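Local coordinates for probable porin (Pseudomonas aeruginosa, PDB 4FSP), which probably forms a beta-barrel channel through the outer membrane, with the porin activity expected of the OprD family, at residues Q321-C326 against S337-Y342; E360-L365 against R382-R387; G283-S288 against E317-L322. All coordinates share one frame; numbering follows the deposited sequence.

Contact 1 (Q321-C326 against S337-Y342). With C8E ((hydroxyethyloxy)tri(ethyloxy)octane), chain C.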
loop_
_atom_site.group_PDB
_atom_site.type_symbol
_atom_site.label_atom_id
_atom_site.label_comp_id
_atom_site.label_asym_id
_atom_site.label_seq_id
_atom_site.Cartn_x
_atom_site.Cartn_y
_atom_site.Cartn_z
ATOM N N GLN A 321 -9.455 3.373 16.223
ATOM C CA GLN A 321 -8.041 3.710 16.242
ATOM C C GLN A 321 -7.853 5.141 16.714
ATOM O O GLN A 321 -8.614 6.039 16.320
ATOM C CB GLN A 321 -7.413 3.539 14.842
ATOM C CG GLN A 321 -5.895 3.851 14.770
ATOM C CD GLN A 321 -5.373 4.021 13.342
ATOM O OE1 GLN A 321 -4.281 4.558 13.126
ATOM N NE2 GLN A 321 -6.157 3.564 12.358
ATOM N N LEU A 322 -6.850 5.338 17.569
ATOM C CA LEU A 322 -6.347 6.670 17.906
ATOM C C LEU A 322 -4.910 6.731 17.446
ATOM O O LEU A 322 -4.155 5.777 17.620
ATOM C CB LEU A 322 -6.362 6.914 19.413
ATOM C CG LEU A 322 -7.593 7.492 20.105
ATOM C CD1 LEU A 322 -8.764 7.606 19.160
ATOM C CD2 LEU A 322 -7.948 6.640 21.323
ATOM N N ARG A 323 -4.515 7.858 16.882
ATOM C CA ARG A 323 -3.169 7.966 16.354
ATOM C C ARG A 323 -2.614 9.369 16.585
ATOM O O ARG A 323 -3.323 10.361 16.434
ATOM C CB ARG A 323 -3.177 7.626 14.861
ATOM C CG ARG A 323 -1.914 8.038 14.143
ATOM C CD ARG A 323 -1.871 7.568 12.694
ATOM N NE ARG A 323 -0.699 8.133 12.033
ATOM C CZ ARG A 323 -0.057 7.572 11.012
ATOM N NH1 ARG A 323 -0.476 6.417 10.509
ATOM N NH2 ARG A 323 1.005 8.173 10.493
ATOM N N TYR A 324 -1.343 9.446 16.958
ATOM C CA TYR A 324 -0.685 10.725 17.110
ATOM C C TYR A 324 0.614 10.748 16.319
ATOM O O TYR A 324 1.432 9.833 16.446
ATOM C CB TYR A 324 -0.383 10.979 18.583
ATOM C CG TYR A 324 0.504 12.176 18.813
ATOM C CD1 TYR A 324 -0.025 13.459 18.837
ATOM C CD2 TYR A 324 1.863 12.029 19.021
ATOM C CE1 TYR A 324 0.772 14.564 19.053
ATOM C CE2 TYR A 324 2.675 13.138 19.242
ATOM C CZ TYR A 324 2.118 14.402 19.259
ATOM O OH TYR A 324 2.902 15.517 19.471
ATOM N N ASP A 325 0.805 11.791 15.510
ATOM C CA ASP A 325 2.078 12.010 14.818
ATOM C C ASP A 325 2.712 13.304 15.284
ATOM O O ASP A 325 2.008 14.267 15.602
ATOM C CB ASP A 325 1.880 12.102 13.306
ATOM C CG ASP A 325 1.379 10.815 12.706
ATOM O OD1 ASP A 325 0.153 10.545 12.782
ATOM O OD2 ASP A 325 2.213 10.072 12.151
ATOM N N CYS A 326 4.040 13.325 15.310
ATOM C CA CYS A 326 4.785 14.544 15.604
ATOM C C CYS A 326 6.031 14.675 14.739
ATOM O O CYS A 326 6.843 13.750 14.664
ATOM C CB CYS A 326 5.176 14.607 17.081
ATOM S SG CYS A 326 6.049 16.126 17.523
ATOM N N SER A 337 10.998 12.348 13.408
ATOM C CA SER A 337 9.550 12.247 13.455
ATOM C C SER A 337 9.191 11.085 14.347
ATOM O O SER A 337 10.002 10.179 14.547
ATOM C CB SER A 337 8.986 11.992 12.064
ATOM O OG SER A 337 9.564 10.815 11.514
ATOM N N LEU A 338 7.965 11.100 14.853
ATOM C CA LEU A 338 7.484 10.050 15.726
ATOM C C LEU A 338 6.005 9.789 15.437
ATOM O O LEU A 338 5.265 10.718 15.108
ATOM C CB LEU A 338 7.729 10.465 17.176
ATOM C CG LEU A 338 6.929 9.942 18.364
ATOM C CD1 LEU A 338 7.800 10.022 19.618
ATOM C CD2 LEU A 338 5.669 10.775 18.555
ATOM N N MET A 339 5.583 8.529 15.535
ATOM C CA MET A 339 4.165 8.191 15.410
ATOM C C MET A 339 3.806 7.109 16.415
ATOM O O MET A 339 4.608 6.212 16.676
ATOM C CB MET A 339 3.831 7.727 13.981
ATOM C CG MET A 339 2.353 7.369 13.744
ATOM S SD MET A 339 1.858 5.706 14.289
ATOM C CE MET A 339 2.387 4.733 12.872
ATOM N N THR A 340 2.606 7.203 16.980
ATOM C CA THR A 340 2.068 6.147 17.828
ATOM C C THR A 340 0.598 5.972 17.518
ATOM O O THR A 340 -0.104 6.950 17.270
ATOM C CB THR A 340 2.124 6.510 19.310
ATOM O OG1 THR A 340 3.271 7.326 19.562
ATOM C CG2 THR A 340 2.185 5.239 20.146
ATOM N N ARG A 341 0.119 4.736 17.560
ATOM C CA ARG A 341 -1.294 4.486 17.314
ATOM C C ARG A 341 -1.766 3.279 18.102
ATOM O O ARG A 341 -0.997 2.355 18.404
ATOM C CB ARG A 341 -1.569 4.302 15.810
ATOM C CG ARG A 341 -0.696 3.226 15.148
ATOM C CD ARG A 341 -0.949 3.144 13.631
ATOM N NE ARG A 341 -0.056 2.176 12.988
ATOM C CZ ARG A 341 0.083 2.044 11.675
ATOM N NH1 ARG A 341 -0.624 2.809 10.854
ATOM N NH2 ARG A 341 0.927 1.148 11.183
ATOM N N TYR A 342 -3.042 3.292 18.436
ATOM C CA TYR A 342 -3.628 2.208 19.191
ATOM C C TYR A 342 -4.916 1.803 18.490
ATOM O O TYR A 342 -5.717 2.667 18.100
ATOM C CB TYR A 342 -3.892 2.661 20.635
ATOM C CG TYR A 342 -4.617 1.630 21.452
ATOM C CD1 TYR A 342 -3.943 0.542 21.981
ATOM C CD2 TYR A 342 -5.977 1.744 21.696
ATOM C CE1 TYR A 342 -4.612 -0.411 22.728
ATOM C CE2 TYR A 342 -6.652 0.804 22.442
ATOM C CZ TYR A 342 -5.966 -0.273 22.950
ATOM O OH TYR A 342 -6.638 -1.216 23.693
HETATM C C1 C8E C . 1.262 10.128 23.000
HETATM C C2 C8E C . 0.374 11.370 22.990
HETATM C C3 C8E C . 1.217 12.641 22.929
HETATM C C4 C8E C . 0.359 13.897 22.784
HETATM C C5 C8E C . 1.191 15.180 22.855
HETATM C C6 C8E C . 0.335 16.362 22.422
HETATM C C7 C8E C . 0.950 17.736 22.672
HETATM C C8 C8E C . -0.073 18.779 22.225
HETATM O O9 C8E C . 0.134 20.061 22.782
HETATM C C10 C8E C . 0.580 20.987 21.818
HETATM C C11 C8E C . -0.584 21.841 21.320
HETATM O O12 C8E C . -0.276 22.334 20.031
HETATM O O HOH W 1 -2.749 4.615 10.995
HETATM O O HOH W 2 4.753 10.967 11.964
#

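Contact 2 (E360-L365 against R382-R387)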
loop_
_atom_site.group_PDB
_atom_site.type_symbol
_atom_site.label_atom_id
_atom_site.label_comp_id
_atom_site.label_asym_id
_atom_site.label_seq_id
_atom_site.Cartn_x
_atom_site.Cartn_y
_atom_site.Cartn_z
ATOM N N GLU A 360 -3.906 -3.694 19.280
ATOM C CA GLU A 360 -2.534 -3.510 18.827
ATOM C C GLU A 360 -2.062 -2.085 19.121
ATOM O O GLU A 360 -2.808 -1.119 18.916
ATOM C CB GLU A 360 -2.414 -3.806 17.313
ATOM C CG GLU A 360 -0.974 -3.667 16.764
ATOM C CD GLU A 360 -0.787 -4.197 15.330
ATOM O OE1 GLU A 360 -1.565 -5.075 14.881
ATOM O OE2 GLU A 360 0.173 -3.749 14.653
ATOM N N ARG A 361 -0.829 -1.955 19.605
ATOM C CA ARG A 361 -0.196 -0.644 19.747
ATOM C C ARG A 361 1.073 -0.616 18.912
ATOM O O ARG A 361 1.957 -1.466 19.079
ATOM C CB ARG A 361 0.125 -0.309 21.226
ATOM C CG ARG A 361 1.334 0.641 21.406
ATOM C CD ARG A 361 1.379 1.305 22.767
ATOM N NE ARG A 361 0.406 2.391 22.862
ATOM C CZ ARG A 361 0.713 3.672 23.052
ATOM N NH1 ARG A 361 1.979 4.050 23.188
ATOM N NH2 ARG A 361 -0.258 4.575 23.114
ATOM N N ASP A 362 1.156 0.342 17.997
ATOM C CA ASP A 362 2.360 0.512 17.195
ATOM C C ASP A 362 3.006 1.811 17.612
ATOM O O ASP A 362 2.315 2.783 17.941
ATOM C CB ASP A 362 2.044 0.605 15.695
ATOM C CG ASP A 362 1.410 -0.656 15.146
ATOM O OD1 ASP A 362 1.578 -1.728 15.774
ATOM O OD2 ASP A 362 0.740 -0.568 14.084
ATOM N N SER A 363 4.334 1.814 17.596
ATOM C CA SER A 363 5.120 3.014 17.793
ATOM C C SER A 363 6.169 3.051 16.695
ATOM O O SER A 363 6.690 2.015 16.274
ATOM C CB SER A 363 5.791 3.006 19.164
ATOM O OG SER A 363 4.825 3.170 20.193
ATOM N N ASP A 364 6.484 4.248 16.231
ATOM C CA ASP A 364 7.329 4.407 15.066
ATOM C C ASP A 364 8.242 5.588 15.374
ATOM O O ASP A 364 7.776 6.653 15.785
ATOM C CB ASP A 364 6.406 4.628 13.858
ATOM C CG ASP A 364 7.126 5.069 12.608
ATOM O OD1 ASP A 364 7.825 6.107 12.629
ATOM O OD2 ASP A 364 6.944 4.392 11.571
ATOM N N LEU A 365 9.548 5.383 15.230
ATOM C CA LEU A 365 10.501 6.467 15.405
ATOM C C LEU A 365 11.424 6.523 14.198
ATOM O O LEU A 365 11.949 5.491 13.734
ATOM C CB LEU A 365 11.299 6.308 16.710
ATOM C CG LEU A 365 12.259 7.449 17.071
ATOM C CD1 LEU A 365 11.487 8.756 17.197
ATOM C CD2 LEU A 365 13.035 7.154 18.365
ATOM N N ARG A 382 10.222 0.483 13.880
ATOM C CA ARG A 382 8.790 0.216 14.047
ATOM C C ARG A 382 8.573 -0.921 15.039
ATOM O O ARG A 382 9.003 -2.065 14.818
ATOM C CB ARG A 382 8.128 -0.094 12.695
ATOM C CG ARG A 382 8.440 0.950 11.629
ATOM C CD ARG A 382 7.869 0.557 10.270
ATOM N NE ARG A 382 6.414 0.442 10.320
ATOM C CZ ARG A 382 5.720 -0.524 9.727
ATOM N NH1 ARG A 382 6.354 -1.463 9.019
ATOM N NH2 ARG A 382 4.394 -0.546 9.838
ATOM N N ASN A 383 7.914 -0.594 16.144
ATOM C CA ASN A 383 7.668 -1.561 17.196
ATOM C C ASN A 383 6.179 -1.820 17.367
ATOM O O ASN A 383 5.376 -0.901 17.262
ATOM C CB ASN A 383 8.271 -1.063 18.504
ATOM C CG ASN A 383 7.802 -1.857 19.694
ATOM O OD1 ASN A 383 6.776 -1.539 20.299
ATOM N ND2 ASN A 383 8.554 -2.892 20.047
ATOM N N ALA A 384 5.804 -3.067 17.633
ATOM C CA ALA A 384 4.390 -3.390 17.778
ATOM C C ALA A 384 4.107 -4.422 18.847
ATOM O O ALA A 384 4.885 -5.356 19.057
ATOM C CB ALA A 384 3.803 -3.846 16.459
ATOM N N THR A 385 2.965 -4.241 19.500
ATOM C CA THR A 385 2.437 -5.201 20.445
ATOM C C THR A 385 1.039 -5.583 19.991
ATOM O O THR A 385 0.174 -4.710 19.828
ATOM C CB THR A 385 2.318 -4.581 21.849
ATOM O OG1 THR A 385 3.622 -4.217 22.322
ATOM C CG2 THR A 385 1.696 -5.580 22.794
ATOM N N TYR A 386 0.819 -6.880 19.790
ATOM C CA TYR A 386 -0.474 -7.387 19.327
ATOM C C TYR A 386 -1.003 -8.483 20.237
ATOM O O TYR A 386 -0.337 -9.491 20.473
ATOM C CB TYR A 386 -0.368 -7.922 17.897
ATOM C CG TYR A 386 -1.597 -8.674 17.417
ATOM C CD1 TYR A 386 -2.772 -8.007 17.129
ATOM C CD2 TYR A 386 -1.570 -10.052 17.242
ATOM C CE1 TYR A 386 -3.888 -8.684 16.685
ATOM C CE2 TYR A 386 -2.689 -10.743 16.789
ATOM C CZ TYR A 386 -3.843 -10.047 16.510
ATOM O OH TYR A 386 -4.973 -10.702 16.064
ATOM N N ARG A 387 -2.218 -8.277 20.726
ATOM C CA ARG A 387 -2.878 -9.226 21.597
ATOM C C ARG A 387 -4.224 -9.586 20.984
ATOM O O ARG A 387 -4.975 -8.702 20.560
ATOM C CB ARG A 387 -3.093 -8.606 22.983
ATOM C CG ARG A 387 -1.816 -8.166 23.671
ATOM C CD ARG A 387 -0.916 -9.351 23.971
ATOM N NE ARG A 387 0.348 -8.939 24.574
ATOM C CZ ARG A 387 1.502 -8.851 23.918
ATOM N NH1 ARG A 387 1.560 -9.150 22.623
ATOM N NH2 ARG A 387 2.598 -8.461 24.560
HETATM O O HOH W 3 4.844 2.452 10.581
#

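Contact 3 (G283-S288 against E317-L322)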
loop_
_atom_site.group_PDB
_atom_site.type_symbol
_atom_site.label_atom_id
_atom_site.label_comp_id
_atom_site.label_asym_id
_atom_site.label_seq_id
_atom_site.Cartn_x
_atom_site.Cartn_y
_atom_site.Cartn_z
ATOM N N GLY A 283 -9.735 6.683 13.765
ATOM C CA GLY A 283 -10.099 5.789 12.679
ATOM C C GLY A 283 -11.175 4.850 13.169
ATOM O O GLY A 283 -11.230 4.529 14.369
ATOM N N TYR A 284 -12.049 4.428 12.261
ATOM C CA TYR A 284 -13.087 3.474 12.617
ATOM C C TYR A 284 -13.318 2.515 11.478
ATOM O O TYR A 284 -13.252 2.891 10.305
ATOM C CB TYR A 284 -14.400 4.176 12.974
ATOM C CG TYR A 284 -15.541 3.212 13.235
ATOM C CD1 TYR A 284 -15.647 2.532 14.441
ATOM C CD2 TYR A 284 -16.496 2.961 12.264
ATOM C CE1 TYR A 284 -16.685 1.634 14.670
ATOM C CE2 TYR A 284 -17.537 2.070 12.489
ATOM C CZ TYR A 284 -17.627 1.415 13.688
ATOM O OH TYR A 284 -18.665 0.538 13.901
ATOM N N GLN A 285 -13.629 1.272 11.818
ATOM C CA GLN A 285 -13.664 0.223 10.806
ATOM C C GLN A 285 -14.627 -0.870 11.217
ATOM O O GLN A 285 -14.727 -1.208 12.406
ATOM C CB GLN A 285 -12.250 -0.333 10.611
ATOM C CG GLN A 285 -12.112 -1.468 9.619
ATOM C CD GLN A 285 -10.651 -1.681 9.218
ATOM O OE1 GLN A 285 -10.035 -0.824 8.558
ATOM N NE2 GLN A 285 -10.085 -2.818 9.633
ATOM N N ARG A 286 -15.325 -1.428 10.234
ATOM C CA ARG A 286 -16.352 -2.411 10.515
ATOM C C ARG A 286 -16.441 -3.403 9.382
ATOM O O ARG A 286 -16.484 -3.010 8.223
ATOM C CB ARG A 286 -17.705 -1.718 10.679
ATOM C CG ARG A 286 -18.873 -2.670 10.686
ATOM C CD ARG A 286 -19.541 -2.713 12.017
ATOM N NE ARG A 286 -20.949 -2.345 11.939
ATOM C CZ ARG A 286 -21.904 -2.903 12.674
ATOM N NH1 ARG A 286 -21.615 -3.862 13.545
ATOM N NH2 ARG A 286 -23.151 -2.500 12.536
ATOM N N MET A 287 -16.466 -4.688 9.721
ATOM C CA MET A 287 -16.655 -5.737 8.731
ATOM C C MET A 287 -18.071 -6.307 8.874
ATOM O O MET A 287 -18.476 -6.714 9.971
ATOM C CB MET A 287 -15.618 -6.853 8.955
ATOM C CG MET A 287 -14.169 -6.395 8.867
ATOM S SD MET A 287 -13.733 -5.913 7.183
ATOM C CE MET A 287 -13.204 -4.225 7.456
ATOM N N SER A 288 -18.833 -6.346 7.786
ATOM C CA SER A 288 -20.161 -6.955 7.859
ATOM C C SER A 288 -20.345 -8.003 6.785
ATOM O O SER A 288 -19.648 -7.985 5.764
ATOM C CB SER A 288 -21.273 -5.906 7.743
ATOM O OG SER A 288 -21.249 -5.052 8.867
ATOM N N GLU A 317 -16.044 -7.961 12.617
ATOM C CA GLU A 317 -15.251 -7.128 13.521
ATOM C C GLU A 317 -15.356 -5.601 13.317
ATOM O O GLU A 317 -15.188 -5.072 12.204
ATOM C CB GLU A 317 -13.784 -7.555 13.484
ATOM C CG GLU A 317 -12.895 -6.785 14.454
ATOM C CD GLU A 317 -11.459 -7.295 14.448
ATOM O OE1 GLU A 317 -11.069 -8.001 13.483
ATOM O OE2 GLU A 317 -10.726 -6.997 15.417
ATOM N N SER A 318 -15.628 -4.914 14.423
ATOM C CA SER A 318 -15.574 -3.458 14.522
ATOM C C SER A 318 -14.286 -3.061 15.224
ATOM O O SER A 318 -13.858 -3.745 16.157
ATOM C CB SER A 318 -16.731 -2.953 15.393
ATOM O OG SER A 318 -17.965 -3.079 14.717
ATOM N N SER A 319 -13.684 -1.943 14.818
ATOM C CA SER A 319 -12.463 -1.476 15.480
ATOM C C SER A 319 -12.333 0.045 15.488
ATOM O O SER A 319 -12.840 0.729 14.585
ATOM C CB SER A 319 -11.230 -2.093 14.806
ATOM O OG SER A 319 -11.170 -1.700 13.441
ATOM N N TRP A 320 -11.634 0.559 16.502
ATOM C CA TRP A 320 -11.381 1.994 16.661
ATOM C C TRP A 320 -9.894 2.222 16.716
ATOM O O TRP A 320 -9.160 1.386 17.244
ATOM C CB TRP A 320 -11.959 2.505 17.987
ATOM C CG TRP A 320 -13.429 2.649 17.992
ATOM C CD1 TRP A 320 -14.344 1.755 18.472
ATOM C CD2 TRP A 320 -14.179 3.767 17.491
ATOM N NE1 TRP A 320 -15.620 2.250 18.300
ATOM C CE2 TRP A 320 -15.546 3.481 17.701
ATOM C CE3 TRP A 320 -13.826 4.980 16.888
ATOM C CZ2 TRP A 320 -16.558 4.366 17.327
ATOM C CZ3 TRP A 320 -14.831 5.858 16.517
ATOM C CH2 TRP A 320 -16.179 5.546 16.737
ATOM N N GLN A 321 -9.455 3.373 16.223
ATOM C CA GLN A 321 -8.041 3.710 16.242
ATOM C C GLN A 321 -7.853 5.141 16.714
ATOM O O GLN A 321 -8.614 6.039 16.320
ATOM C CB GLN A 321 -7.413 3.539 14.842
ATOM C CG GLN A 321 -5.895 3.851 14.770
ATOM C CD GLN A 321 -5.373 4.021 13.342
ATOM O OE1 GLN A 321 -4.281 4.558 13.126
ATOM N NE2 GLN A 321 -6.157 3.564 12.358
ATOM N N LEU A 322 -6.850 5.338 17.569
ATOM C CA LEU A 322 -6.347 6.670 17.906
ATOM C C LEU A 322 -4.910 6.731 17.446
ATOM O O LEU A 322 -4.155 5.777 17.620
ATOM C CB LEU A 322 -6.362 6.914 19.413
ATOM C CG LEU A 322 -7.593 7.492 20.105
ATOM C CD1 LEU A 322 -8.764 7.606 19.160
ATOM C CD2 LEU A 322 -7.948 6.640 21.323
#

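Contact 1 (Q321-C326 against S337-Y342)
A beta hairpin in the barrel wall joins strands 321-326 and 337-342, where L322-Y342, Y324-T340 and C326-L338 are antiparallel hydrogen-bonded pairs, and R323-R341 and D325-M339 are non-hydrogen-bonded ones. Six backbone bonds close it, the straightest from Y324 N to T340 O (2.8 Å, 170°).

On the face of R323 and M339, the extended R323 chain reaches along its own strand and grips D325 side-on: NE meets the syn lone pair of D325 OD1 at 2.7 Å, and NH2 reaches OD2. The M339 side chain crosses that of R323 at about a right angle and lays CG over one face of its guanidinium. The same methylene lies 3.1 Å from D325 OD2. Bends at chi2 (-81°) and chi3 take M339 CE over a face of the R341 guanidinium, so one thioether touches both arginines. R323 NH1 and R341 NH1 stand 3.6 Å apart, their planes nearly perpendicular; a water accepts from both and donates to Q321 OE1 (2.6 Å), while Q321 NE2 bonds N305. This water, D325 beside R323 and D362 beside R341 would probably ease the like-charge repulsion.

On the other face, the tail of a C8E detergent lies over the Y324 ring, C5 being 3.8 Å from CZ, while L338 CD2 meets the ring edge 3.9 Å from CE2. The detergent suggests that this side faces the membrane, the arginines the lumen.

Strand 278-288 pairs with 321-326 through backbone bonds such as R323 with G281, and Y324 OH adds a bond to Q278. Strand 358-368 borders 337-342, D362 salt-bridging R341 NE.

Contact 2 (E360-L365 against R382-R387)
The E360 carboxylate and the Y386 ring meet across the strands at steep inclination, their planes 76° apart, with E360 OE1 3.9 Å from Y386 CD1. At the edge of the R382 guanidinium, near its plane, lies D364 OD2. Within strand 382-387, the R387 guanidinium has T385 CG2 over one face, toward its rim, and its NH1 bonds the carbonyl oxygen of Y386 from well above the carbonyl plane while also pairing with D395.

Strands 360-365 and 382-387 are the arms of an antiparallel beta hairpin of the barrel. R361-T385 and S363-N383 are hydrogen-bonded pairs, each joined by two backbone bonds, such as S363 N to N383 O at 2.9 Å. E360-Y386, D362-A384 and D364-R382 are non-hydrogen-bonded pairs; their side chains lie together on the face opposite R361, S363, N383 and T385. There the small A384 sits among acids: its CB is 3.1 Å from D362 OD1 and 4.1 Å from E360 OE2. The D362 carboxylate gets this close because CG is anti to the carbonyl carbon (chi1 -63°), which leans its end toward the neighbouring strand. D364 OD2 stays 4.2 Å from R382 NE, too far for a salt bridge, and a water spans the gap, donating to D364 OD2 and accepting from R382 NE at 2.6 Å. D364 OD1 is paired with R366.

E360 and D362 are buried. Backbone N-H groups of N310, Y309 and Q308 reach E360 OE1, E360 OE2 and D362 OD2 respectively, fastening the 308-310 stretch against this face of the wall, and D362 OD2 also binds R341 NE. E360 OE2 and D362 OD1 are 2.7 Å apart, a spacing that suggests one of these acids may hold a proton.

Contact 3 (G283-S288 against E317-L322)
Y284 holds CG anti to its backbone N (chi1 175°), whereas W320 holds CG anti to its carbonyl carbon (chi1 -75°), and the pair of torsions brings the two rings together on one face of the sheet. The strands carrying them, 283-288 and 318-322, are antiparallel neighbours in the wall of the OprD-family barrel. Their aromatic contact is edge-to-face but tilted, the planes 51° apart, with the Y284 ring 4.6 Å from the six-membered ring of W320, centroid to centroid. Y284 CD1 stands over the middle of the indole and comes 3.4 Å from W320 CE2. Farther along the six-membered ring, Y284 CB makes a CH-pi contact, 4.2 Å from the centroid. One tyrosine thus covers the indole with both its ring edge and its CB.

The same face carries R286 and S318, where the bent arginine chain sets CD 3.1 Å from S318 OG. It is the face that, farther along strand 318-327, bears Y324 with its detergent, consistent with an outward position.

Backbone bonds join the hydrogen-bonded pairs G283-Q321 and Q285-S319 twice each, and M287 N to E317 O once more, where the second strand is just beginning. S319 N to Q285 O is short, at 2.7 Å. On the opposite face the lack of a side chain at G283 makes room for the Q321 amide, NE2 being 4.5 Å from G283 CA. That NE2 donates to V304 O as well as to N305. Q285 OE1 bonds S267 of strand 262-273, while NE2 bonds the carbonyls of D311 and F312, which ties this face to the 303-312 region. Beside it, S319 OG rests 3.3 Å from Q285 CB and is hydrogen-bonded to N305 ND2.

How the contacts relate
The three contacts lie on five consecutive strands of the barrel wall: 278-288, 318-327, 336-346, 358-368 and 378-388. Contact 3 opens first along the chain and shares Q321 and L322 of strand 318-327 with contact 1; contact 2 follows. Contacts 1 and 2 have centres about 10 Å apart and touch through strands 336-346 and 358-368, by a probable M339 O to D364 N hydrogen bond of 2.8 Å and the R341-D362 salt bridge. Contact 3 is centred about 17 Å from each of the others, and its nearest atoms are about 7 Å from contact 2. Together they form a continuous patch of wall whose polar face receives residues of the 303-312 region, consistent with a segment folded against the inner face of the barrel.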